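Local coordinates for insecticidal crystal protein Cry35Ab1 (Bacillus thuringiensis, PDB 4JP0), which acts with a partner protein, Cry34Ab1, as a binary insecticidal toxin against western corn rootworm, both components being needed for maximal toxicity, at residues V7-N12 with G16-T21; L45-F50 with K68-N73; S80-S83 with I88-W91; V101-S104 with K108-T111; D125-S128 with N132-W135. All blocks are in the same frame, centred on the assembly; numbering follows the deposited sequence. Where two conformers were deposited one is given.

Contact 1 (V7-N12 with G16-T21)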
# COMPACT_ATOMS: atom_id res chain seq x y z
N VAL A 7 21.08 10.09 -0.79
CA VAL A 7 22.10 9.17 -0.32
C VAL A 7 22.96 10.02 0.64
O VAL A 7 23.43 11.09 0.27
CB VAL A 7 23.01 8.66 -1.50
CG1 VAL A 7 24.09 7.75 -0.96
CG2 VAL A 7 22.16 7.93 -2.56
N TYR A 8 23.14 9.55 1.86
CA TYR A 8 23.83 10.31 2.88
C TYR A 8 25.10 9.64 3.32
O TYR A 8 25.19 8.43 3.32
CB TYR A 8 22.94 10.36 4.13
CG TYR A 8 21.74 11.25 4.04
CD1 TYR A 8 20.46 10.71 3.86
CD2 TYR A 8 21.86 12.63 4.16
CE1 TYR A 8 19.35 11.55 3.81
CE2 TYR A 8 20.74 13.47 4.09
CZ TYR A 8 19.50 12.92 3.95
OH TYR A 8 18.40 13.71 3.92
N GLU A 9 26.07 10.42 3.76
CA GLU A 9 27.22 9.88 4.49
C GLU A 9 26.98 10.33 5.91
O GLU A 9 26.45 11.42 6.14
CB GLU A 9 28.54 10.49 3.95
CG GLU A 9 28.88 9.89 2.59
CD GLU A 9 30.14 10.45 1.99
OE1 GLU A 9 30.66 11.49 2.49
OE2 GLU A 9 30.61 9.85 1.02
N ILE A 10 27.33 9.51 6.88
CA ILE A 10 27.07 9.84 8.30
C ILE A 10 28.40 9.90 9.04
O ILE A 10 29.15 8.94 9.05
CB ILE A 10 26.14 8.79 8.94
CG1 ILE A 10 24.78 8.79 8.25
CG2 ILE A 10 25.93 9.04 10.42
CD1 ILE A 10 23.89 7.61 8.73
N SER A 11 28.72 11.05 9.62
CA SER A 11 30.01 11.22 10.28
C SER A 11 29.87 11.72 11.70
O SER A 11 28.89 12.40 12.04
CB SER A 11 30.92 12.18 9.48
OG SER A 11 30.33 13.45 9.30
N ASN A 12 30.86 11.42 12.53
CA ASN A 12 30.77 11.79 13.92
C ASN A 12 31.26 13.22 14.22
O ASN A 12 32.30 13.67 13.71
CB ASN A 12 31.58 10.82 14.75
CG ASN A 12 31.39 11.04 16.24
OD1 ASN A 12 32.25 11.61 16.90
ND2 ASN A 12 30.25 10.61 16.77
N GLY A 16 35.17 12.94 13.59
CA GLY A 16 35.19 13.18 12.14
C GLY A 16 35.23 11.94 11.26
O GLY A 16 35.41 12.04 10.03
N LEU A 17 35.05 10.77 11.87
CA LEU A 17 35.04 9.48 11.17
C LEU A 17 33.68 9.17 10.60
O LEU A 17 32.69 9.72 11.09
CB LEU A 17 35.50 8.39 12.12
CG LEU A 17 36.92 8.57 12.70
CD1 LEU A 17 37.20 7.36 13.59
CD2 LEU A 17 37.96 8.72 11.57
N TYR A 18 33.62 8.36 9.53
CA TYR A 18 32.36 8.05 8.85
C TYR A 18 31.87 6.62 9.11
O TYR A 18 32.65 5.66 9.06
CB TYR A 18 32.52 8.23 7.35
CG TYR A 18 32.66 9.69 6.97
CD1 TYR A 18 33.85 10.40 7.18
CD2 TYR A 18 31.61 10.37 6.38
CE1 TYR A 18 33.96 11.78 6.82
CE2 TYR A 18 31.71 11.73 6.02
CZ TYR A 18 32.89 12.42 6.25
OH TYR A 18 32.98 13.75 5.90
N ALA A 19 30.56 6.50 9.31
CA ALA A 19 29.96 5.19 9.51
C ALA A 19 30.16 4.39 8.22
O ALA A 19 29.91 4.91 7.11
CB ALA A 19 28.46 5.35 9.82
N ALA A 20 30.56 3.13 8.36
CA ALA A 20 30.97 2.34 7.19
C ALA A 20 30.73 0.84 7.36
O ALA A 20 30.78 0.33 8.46
CB ALA A 20 32.47 2.55 6.98
N THR A 21 30.48 0.14 6.25
CA THR A 21 30.47 -1.33 6.29
C THR A 21 31.52 -1.82 5.31
O THR A 21 31.89 -1.08 4.38
CB THR A 21 29.12 -1.93 5.85
OG1 THR A 21 28.65 -1.25 4.69
CG2 THR A 21 28.05 -1.71 6.86
O HOH W 1 29.00 7.34 6.13

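Contact 2 (L45-F50 with K68-N73)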
# COMPACT_ATOMS: atom_id res chain seq x y z
N LEU A 45 30.29 3.86 2.50
CA LEU A 45 29.93 4.95 3.42
C LEU A 45 28.57 5.56 3.09
O LEU A 45 28.21 6.59 3.67
CB LEU A 45 30.95 6.10 3.32
CG LEU A 45 32.44 5.76 3.40
CD1 LEU A 45 33.33 7.01 3.39
CD2 LEU A 45 32.69 4.94 4.62
N LYS A 46 27.81 4.94 2.18
CA LYS A 46 26.60 5.56 1.63
C LYS A 46 25.37 4.92 2.23
O LYS A 46 25.25 3.71 2.17
CB LYS A 46 26.53 5.40 0.11
CG LYS A 46 27.59 6.25 -0.63
CD LYS A 46 27.45 6.10 -2.14
CE LYS A 46 28.61 6.80 -2.87
NZ LYS A 46 28.38 6.87 -4.35
N TRP A 47 24.48 5.76 2.75
CA TRP A 47 23.30 5.31 3.46
C TRP A 47 22.04 5.97 2.87
O TRP A 47 22.07 7.15 2.48
CB TRP A 47 23.42 5.62 4.97
CG TRP A 47 24.67 5.11 5.49
CD1 TRP A 47 25.77 5.83 5.86
CD2 TRP A 47 25.00 3.74 5.66
NE1 TRP A 47 26.77 4.97 6.26
CE2 TRP A 47 26.33 3.68 6.11
CE3 TRP A 47 24.31 2.52 5.43
CZ2 TRP A 47 27.00 2.46 6.36
CZ3 TRP A 47 24.96 1.30 5.69
CH2 TRP A 47 26.29 1.30 6.16
N PHE A 48 20.95 5.20 2.79
CA PHE A 48 19.68 5.73 2.28
C PHE A 48 18.64 5.62 3.37
O PHE A 48 18.47 4.54 3.98
CB PHE A 48 19.22 4.94 1.04
CG PHE A 48 18.23 5.68 0.19
CD1 PHE A 48 18.66 6.36 -0.94
CD2 PHE A 48 16.87 5.68 0.51
CE1 PHE A 48 17.76 7.05 -1.74
CE2 PHE A 48 15.96 6.38 -0.29
CZ PHE A 48 16.41 7.06 -1.41
N LEU A 49 17.99 6.74 3.67
CA LEU A 49 16.99 6.75 4.71
C LEU A 49 15.62 6.51 4.11
O LEU A 49 15.26 7.15 3.14
CB LEU A 49 16.94 8.13 5.37
CG LEU A 49 18.19 8.64 6.05
CD1 LEU A 49 17.85 9.95 6.79
CD2 LEU A 49 18.70 7.58 7.01
N PHE A 50 14.89 5.54 4.64
CA PHE A 50 13.46 5.38 4.26
C PHE A 50 12.58 5.74 5.46
O PHE A 50 12.87 5.35 6.59
CB PHE A 50 13.17 3.96 3.84
CG PHE A 50 13.77 3.60 2.49
CD1 PHE A 50 14.80 2.70 2.39
CD2 PHE A 50 13.28 4.16 1.32
CE1 PHE A 50 15.32 2.32 1.17
CE2 PHE A 50 13.82 3.80 0.08
CZ PHE A 50 14.83 2.87 0.02
N LYS A 68 21.03 -4.45 2.85
CA LYS A 68 20.62 -4.73 4.22
C LYS A 68 20.60 -3.39 5.00
O LYS A 68 21.10 -2.36 4.53
CB LYS A 68 21.57 -5.73 4.85
CG LYS A 68 21.41 -7.18 4.30
CD LYS A 68 22.48 -8.04 4.92
CE LYS A 68 22.62 -9.39 4.18
NZ LYS A 68 21.49 -10.30 4.38
N VAL A 69 20.00 -3.40 6.19
CA VAL A 69 19.77 -2.18 6.93
C VAL A 69 20.39 -2.22 8.32
O VAL A 69 20.65 -3.29 8.88
CB VAL A 69 18.24 -1.94 7.10
CG1 VAL A 69 17.53 -1.99 5.71
CG2 VAL A 69 17.63 -3.00 8.00
N TRP A 70 20.59 -1.04 8.90
CA TRP A 70 21.19 -1.02 10.23
C TRP A 70 20.33 -1.83 11.20
O TRP A 70 19.09 -1.70 11.25
CB TRP A 70 21.38 0.41 10.75
CG TRP A 70 22.52 1.18 10.14
CD1 TRP A 70 23.18 0.95 8.94
CD2 TRP A 70 23.09 2.35 10.69
NE1 TRP A 70 24.13 1.94 8.74
CE2 TRP A 70 24.10 2.80 9.80
CE3 TRP A 70 22.87 3.07 11.86
CZ2 TRP A 70 24.87 3.92 10.06
CZ3 TRP A 70 23.64 4.19 12.11
CH2 TRP A 70 24.62 4.60 11.21
N ASN A 71 21.01 -2.62 12.02
CA ASN A 71 20.36 -3.58 12.85
C ASN A 71 21.12 -3.67 14.15
O ASN A 71 22.33 -3.79 14.14
CB ASN A 71 20.40 -4.92 12.10
CG ASN A 71 19.80 -6.07 12.88
OD1 ASN A 71 18.59 -6.32 12.80
ND2 ASN A 71 20.66 -6.85 13.57
N VAL A 72 20.42 -3.55 15.26
CA VAL A 72 21.08 -3.52 16.55
C VAL A 72 21.05 -4.88 17.22
O VAL A 72 19.98 -5.49 17.38
CB VAL A 72 20.41 -2.51 17.48
CG1 VAL A 72 21.07 -2.49 18.88
CG2 VAL A 72 20.43 -1.12 16.84
N ASN A 73 22.22 -5.35 17.62
CA ASN A 73 22.31 -6.59 18.39
C ASN A 73 23.27 -6.35 19.54
O ASN A 73 24.42 -6.00 19.31
CB ASN A 73 22.89 -7.70 17.56
CG ASN A 73 21.97 -8.19 16.49
OD1 ASN A 73 22.36 -8.31 15.31
ND2 ASN A 73 20.74 -8.54 16.89

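Contact 3 (S80-S83 with I88-W91)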
# COMPACT_ATOMS: atom_id res chain seq x y z
N SER A 80 21.56 -6.05 8.46
CA SER A 80 20.86 -7.32 8.32
C SER A 80 19.67 -7.15 7.39
O SER A 80 19.21 -6.03 7.12
CB SER A 80 20.31 -7.82 9.67
OG SER A 80 21.31 -7.95 10.66
N THR A 81 19.15 -8.26 6.90
CA THR A 81 17.97 -8.19 6.05
C THR A 81 16.81 -7.44 6.73
O THR A 81 16.42 -7.75 7.86
CB THR A 81 17.52 -9.62 5.72
OG1 THR A 81 18.59 -10.29 5.04
CG2 THR A 81 16.36 -9.62 4.73
N TYR A 82 16.22 -6.49 6.01
CA TYR A 82 15.13 -5.72 6.56
C TYR A 82 14.02 -6.64 6.97
O TYR A 82 13.67 -7.58 6.25
CB TYR A 82 14.59 -4.71 5.54
CG TYR A 82 13.34 -4.03 6.02
CD1 TYR A 82 13.35 -3.25 7.19
CD2 TYR A 82 12.13 -4.18 5.34
CE1 TYR A 82 12.20 -2.62 7.66
CE2 TYR A 82 10.98 -3.55 5.80
CZ TYR A 82 11.02 -2.77 6.96
OH TYR A 82 9.89 -2.14 7.40
N SER A 83 13.47 -6.39 8.15
CA SER A 83 12.28 -7.10 8.58
C SER A 83 11.28 -6.08 9.13
O SER A 83 11.63 -5.35 10.09
CB SER A 83 12.61 -8.09 9.68
OG SER A 83 11.40 -8.48 10.32
N ILE A 88 14.25 -3.57 16.27
CA ILE A 88 15.65 -3.17 16.39
C ILE A 88 16.23 -2.62 15.13
O ILE A 88 17.44 -2.43 15.06
CB ILE A 88 16.51 -4.37 16.76
CG1 ILE A 88 16.46 -5.38 15.59
CG2 ILE A 88 16.09 -4.96 18.10
CD1 ILE A 88 17.64 -6.43 15.57
N GLN A 89 15.42 -2.46 14.08
CA GLN A 89 15.94 -1.81 12.89
C GLN A 89 15.36 -0.41 12.72
O GLN A 89 15.61 0.25 11.73
CB GLN A 89 15.64 -2.66 11.66
CG GLN A 89 16.37 -4.01 11.70
CD GLN A 89 15.95 -4.92 10.58
OE1 GLN A 89 14.97 -4.65 9.89
NE2 GLN A 89 16.67 -6.00 10.39
N LYS A 90 14.54 0.03 13.68
CA LYS A 90 13.91 1.37 13.57
C LYS A 90 14.70 2.48 14.27
O LYS A 90 15.19 2.29 15.39
CB LYS A 90 12.47 1.34 14.12
CG LYS A 90 11.55 0.31 13.42
CD LYS A 90 10.08 0.53 13.86
CE LYS A 90 9.89 0.01 15.26
NZ LYS A 90 8.44 0.13 15.80
N TRP A 91 14.80 3.63 13.65
CA TRP A 91 15.60 4.73 14.21
C TRP A 91 14.81 6.03 14.26
O TRP A 91 13.88 6.23 13.48
CB TRP A 91 16.86 4.96 13.33
CG TRP A 91 17.67 3.71 13.22
CD1 TRP A 91 17.52 2.70 12.33
CD2 TRP A 91 18.73 3.32 14.10
NE1 TRP A 91 18.43 1.70 12.58
CE2 TRP A 91 19.19 2.07 13.66
CE3 TRP A 91 19.34 3.92 15.20
CZ2 TRP A 91 20.25 1.40 14.29
CZ3 TRP A 91 20.39 3.26 15.82
CH2 TRP A 91 20.82 2.01 15.38

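Contact 4 (V101-S104 with K108-T111)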
# COMPACT_ATOMS: atom_id res chain seq x y z
N VAL A 101 21.19 13.54 16.91
CA VAL A 101 21.31 12.37 17.77
C VAL A 101 20.56 11.26 17.05
O VAL A 101 19.43 11.50 16.53
CB VAL A 101 20.65 12.62 19.15
CG1 VAL A 101 20.54 11.30 19.98
CG2 VAL A 101 21.43 13.71 19.91
N ILE A 102 21.18 10.08 16.95
CA ILE A 102 20.55 8.97 16.25
C ILE A 102 20.18 7.96 17.30
O ILE A 102 21.02 7.41 17.99
CB ILE A 102 21.49 8.38 15.15
CG1 ILE A 102 21.75 9.44 14.08
CG2 ILE A 102 20.84 7.16 14.52
CD1 ILE A 102 22.92 9.15 13.09
N GLN A 103 18.88 7.75 17.45
CA GLN A 103 18.40 6.94 18.56
C GLN A 103 17.70 5.66 18.07
O GLN A 103 16.83 5.68 17.19
CB GLN A 103 17.42 7.77 19.36
CG GLN A 103 16.77 7.03 20.57
CD GLN A 103 15.93 7.96 21.40
OE1 GLN A 103 16.42 8.97 21.89
NE2 GLN A 103 14.65 7.63 21.54
N SER A 104 18.10 4.54 18.65
CA SER A 104 17.46 3.26 18.35
C SER A 104 16.04 3.19 18.97
O SER A 104 15.72 3.90 19.94
CB SER A 104 18.32 2.11 18.91
OG SER A 104 17.59 0.87 18.89
N LYS A 108 18.39 3.72 23.24
CA LYS A 108 19.81 4.09 23.31
C LYS A 108 20.20 4.88 22.07
O LYS A 108 19.47 4.87 21.08
CB LYS A 108 20.69 2.84 23.44
CG LYS A 108 20.33 2.04 24.71
CD LYS A 108 21.29 0.89 25.02
CE LYS A 108 20.59 -0.23 25.79
NZ LYS A 108 21.54 -1.28 26.26
N VAL A 109 21.37 5.52 22.11
CA VAL A 109 21.75 6.40 21.01
C VAL A 109 23.11 6.01 20.48
O VAL A 109 23.95 5.48 21.21
CB VAL A 109 21.71 7.91 21.42
CG1 VAL A 109 20.31 8.35 21.94
CG2 VAL A 109 22.81 8.23 22.50
N LEU A 110 23.33 6.30 19.20
CA LEU A 110 24.59 6.00 18.52
C LEU A 110 25.72 6.79 19.18
O LEU A 110 25.64 8.02 19.32
CB LEU A 110 24.47 6.47 17.07
CG LEU A 110 25.27 5.75 16.02
CD1 LEU A 110 24.73 4.30 15.98
CD2 LEU A 110 25.16 6.47 14.63
N THR A 111 26.77 6.08 19.57
CA THR A 111 27.90 6.66 20.29
C THR A 111 29.27 6.18 19.75
O THR A 111 29.52 4.97 19.65
CB THR A 111 27.76 6.22 21.73
OG1 THR A 111 26.46 6.63 22.21
CG2 THR A 111 28.73 6.94 22.62
O HOH W 2 23.39 9.76 18.75

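Contact 5 (D125-S128 with N132-W135)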
# COMPACT_ATOMS: atom_id res chain seq x y z
N ASP A 125 23.45 4.79 26.56
CA ASP A 125 22.47 5.73 27.07
C ASP A 125 22.86 7.17 26.74
O ASP A 125 24.03 7.53 26.79
CB ASP A 125 22.35 5.52 28.56
CG ASP A 125 22.31 4.05 28.88
OD1 ASP A 125 21.25 3.42 28.68
OD2 ASP A 125 23.31 3.43 29.31
N GLU A 126 21.86 7.99 26.40
CA GLU A 126 22.14 9.37 26.05
C GLU A 126 22.62 10.18 27.26
O GLU A 126 22.05 10.09 28.38
CB GLU A 126 20.91 10.03 25.42
CG GLU A 126 21.26 11.42 24.89
CD GLU A 126 20.16 12.08 24.08
OE1 GLU A 126 19.10 11.47 23.84
OE2 GLU A 126 20.38 13.24 23.69
N SER A 127 23.69 10.95 27.07
CA SER A 127 24.17 11.77 28.16
C SER A 127 23.91 13.26 27.84
O SER A 127 23.56 13.61 26.72
CB SER A 127 25.63 11.49 28.51
OG SER A 127 26.44 11.78 27.41
N SER A 128 24.11 14.12 28.82
CA SER A 128 23.73 15.50 28.70
C SER A 128 24.37 16.21 27.56
O SER A 128 23.68 16.75 26.76
CB SER A 128 24.00 16.27 29.98
OG SER A 128 23.26 15.71 30.99
N ASN A 132 30.47 12.86 21.34
CA ASN A 132 30.57 11.55 20.70
C ASN A 132 29.20 10.92 20.35
O ASN A 132 29.13 9.91 19.65
CB ASN A 132 31.41 10.61 21.55
CG ASN A 132 32.92 10.96 21.46
OD1 ASN A 132 33.57 10.66 20.45
ND2 ASN A 132 33.44 11.62 22.48
N GLN A 133 28.14 11.56 20.78
CA GLN A 133 26.79 11.12 20.47
C GLN A 133 26.14 12.08 19.45
O GLN A 133 24.95 12.00 19.20
CB GLN A 133 25.98 11.05 21.78
CG GLN A 133 26.49 9.89 22.68
CD GLN A 133 25.69 9.74 23.95
OE1 GLN A 133 25.05 10.69 24.38
NE2 GLN A 133 25.67 8.53 24.51
N GLN A 134 26.95 12.94 18.82
CA GLN A 134 26.40 13.85 17.83
C GLN A 134 26.92 13.46 16.42
O GLN A 134 28.09 13.15 16.26
CB GLN A 134 26.76 15.30 18.11
CG GLN A 134 26.65 15.77 19.58
CD GLN A 134 25.27 15.56 20.13
OE1 GLN A 134 24.29 15.98 19.51
NE2 GLN A 134 25.17 14.94 21.32
N TRP A 135 26.05 13.56 15.42
CA TRP A 135 26.31 13.05 14.08
C TRP A 135 25.87 14.03 13.01
O TRP A 135 24.86 14.73 13.17
CB TRP A 135 25.54 11.72 13.88
CG TRP A 135 25.93 10.69 14.91
CD1 TRP A 135 25.43 10.55 16.14
CD2 TRP A 135 27.04 9.80 14.83
NE1 TRP A 135 26.10 9.58 16.84
CE2 TRP A 135 27.11 9.09 16.05
CE3 TRP A 135 27.94 9.46 13.81
CZ2 TRP A 135 28.05 8.10 16.31
CZ3 TRP A 135 28.88 8.45 14.04
CH2 TRP A 135 28.93 7.78 15.30
O HOH W 3 24.60 13.58 24.24

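Contact 1 (V7-N12 with G16-T21)
Gly-16 opens the pairing at the tight end of this strand connection in the beta-trefoil: its N donates to Asn-12 O at 3.0 Å, a bent bond (139° at the hydrogen). Leu-17 sends its CB away from strand 7-12, and its carbonyl does the work, with Leu-17 O accepting from Asn-12 N at 2.9 Å. Tyr-18 then faces Ser-11, the one bridged pair. With CG set opposite its own carbonyl carbon (chi1 -70°), the ring lies flat over Ser-11, whose CB sits 3.6 Å from the ring centroid, a CH-pi contact over the middle of the face. Glu-9 OE1 comes obliquely to Tyr-18 CE2 at 3.7 Å, while the phenol OH goes on to Lys-35 NZ. Next, Ala-19 N gives Ile-10 O a straight bond of 2.8 Å. At the following step the backbones, whose axes run at 120°, are joined through water 1, which accepts from Ile-10 N (2.8 Å) and lies 2.8 Å from Ala-19 O. The chemistry is thus mostly main chain to main chain: backbone bonds carry the pairing, and the Tyr-18 ring over Ser-11 adds its one CH-pi contact.

Contact 2 (L45-F50 with K68-N73)
Two indoles, Trp-47 and Trp-70, make this contact between them, meeting in a T-shaped (edge-to-face) pair. The edge belongs to Trp-70: its NE1 stands over one face of the six-membered ring of Trp-47, displaced toward the rim, and comes nearest to Trp-47 CZ3 at 3.2 Å. Beside it, Trp-70 CD1 lies 3.7 Å from the same Trp-47 CZ3. The ring planes are 77° apart, and the centroid of the Trp-70 five-membered ring is 4.4 Å from that of the Trp-47 six-membered ring. Setting the polar N-H edge of one indole against the electron-rich face of the other is probably favourable electrostatically as well as close-packed.

The backbones themselves stay apart, 9.0 Å between Trp-47 CA and Trp-70's neighbour Val-69 CA, so the reach is made by side chains. A second torsion of 20° turns the pyrrole edge of Trp-70 toward its partner. Trp-47 is fixed in turn by its own NE1, which is hydrogen-bonded to Ala-19 O, and by packing on Ser-61. Ile-10 touches both indoles.

Both rings are buried inside the beta-trefoil. Trp-47 comes from strand 43-52, which pairs with strands 6-12, 18-22 and 56-61; Trp-70 comes from strand 69-73, which forms a hairpin with strand 76-80 and sets its indole on Val-79. The stack therefore ties that hairpin to the larger curled sheet.

Contact 3 (S80-S83 with I88-W91)
Gln-89 extends beyond CG and presents its amide to the backbone of residues 81-83, so that the flat group arrives end-on and offers both its polar atoms at once. OE1 accepts from Ser-83 N at 2.9 Å; the bond is nearly straight (169°) and lies in the plane of the side-chain carbonyl, on a lone pair. NE2 donates to Thr-81 O at 3.1 Å. Here the partner lies close to the plane of the glutamine amide, but seen from Thr-81 the donor stands above the carbonyl plane, 48° out of it. Two bonds from one rigid group fix the rotation of the amide and hold two peptide units of the loop.

Gln-89 and Trp-91 are the ends of a Q-x-W sequence, the signature of ricin-type beta-trefoils, and the glutamine reaches back to the earlier part of the same loop, consistent with the part it plays in such folds. The indole of Trp-91 meanwhile packs on Ile-102 in the interior.

Between the two gripped residues, Tyr-82 runs its ring obliquely past the amide, the planes only 28° apart, and brings CD1 to 3.4 Å from Gln-89 OE1. The tyrosine OH bonds to Glu-270 OE1. Gln-89 NE2 also has a further partner, Asn-71 OD1 on strand 69-73.

Contact 4 (V101-S104 with K108-T111)
Ile-102 with Leu-110 and Val-101 with Val-109 carry the side-chain part of this strand crossing in the beta-trefoil, where strands 99-104 and 109-112 run on from one another through a short turn and splay at 121°.

Backbone bonds come first. Leu-110 N donates to Ile-102 O at 2.8 Å with good alignment (168°), and Ser-104 N donates to Lys-108 O, also at 2.8 Å. They flank the single bridged pair, Gln-103 with Val-109, whose CA atoms are 4.2 Å apart. Beyond Leu-110 N the backbones no longer bond directly: water 2 accepts from Ile-102 N and lies 2.9 Å from Leu-110 O, lengthening the pairing by one step.

The apolar contacts divide between two faces. On one, Val-101 CG1, held opposite its backbone N (chi1 170°), meets Val-109 CG1 at 3.5 Å, the valines crossing at a slant. On the other, Ile-102 and Leu-110 lie alongside each other and point the same way, Ile-102 CD1 being 3.8 Å from Leu-110 CD2. This second face looks inward, with Trp-70 against Leu-110.

The polar ends find partners outside the two strands: Lys-108 forms a salt bridge with Asp-75, and Gln-103 OE1 bonds to Lys-94. Nearer the backbone, Gln-103 CB lies 3.9 Å from Val-109 CG1. Further along, Thr-111 OG1 donates to Val-109 O at 2.9 Å, from above the carbonyl plane.

Contact 5 (D125-S128 with N132-W135)
The Q-x-W sequence of this part of the beta-trefoil, Gln-133 to Trp-135, supplies the contact through its glutamine, which reaches across to the backbone of Asp-125, Glu-126 and Ser-127. Gln-133 starts with CG opposite its carbonyl carbon (chi1 -69°) and then runs out fully extended, so the amide meets the loop head-on. NE2 donates to Asp-125 O at 3.0 Å; that oxygen lies almost in the plane of the amide, yet the donor stands well above the carbonyl plane of Asp-125, 46° out of it. OE1 accepts from Ser-127 N at 3.0 Å, in plane and on a lone pair, with 172° at the hydrogen.

OE1 has a further donor. Water 3 gives one proton to Gln-133 OE1 (2.9 Å) and the other to Ser-127 O (2.7 Å), so the carbonyl oxygen is held from the loop both directly and through solvent. Ser-127 OG approaches to 3.5 Å from Gln-133 OE1. Glu-126 bridges the two bonded residues, with CG 3.9 Å from Gln-133 OE1 and its carboxylate standing steeply to the amide; the carboxylate itself is committed to a salt bridge with Lys-94.

The loop residues are exposed, but Gln-133 is buried, and its polar end is well provided for, since NE2 also bonds to Thr-111 OG1. Two residues on, Trp-135 lies inside the fold, its NE1 bonded to Leu-110 O. A backbone-bonded glutamine two residues before an interior tryptophan is typical of the Q-x-W motif of ricin-type beta-trefoils.

In the fold
All five contacts lie within one beta-trefoil. Contacts 2 and 4 are buried, contacts 1, 3 and 5 only partly so. Contact 2 is purely aromatic and shares a sheet with contact 1, where Tyr-8 N meets Trp-47 O; contact 1 also reaches the interior of contact 4 through Ile-10, against Ile-102. Contacts 1 and 4 are close counterparts, splayed strand pairs with three direct backbone bonds in contact 1, two in contact 4, and a bridging water in each. Contacts 3 and 5 are likewise matched, each a glutamine bonding a loop, but 5 is more exposed and adds a water, while 3 carries a tyrosine beside the amide. Contact 5 touches contact 1 through Asn-132 and Asn-12.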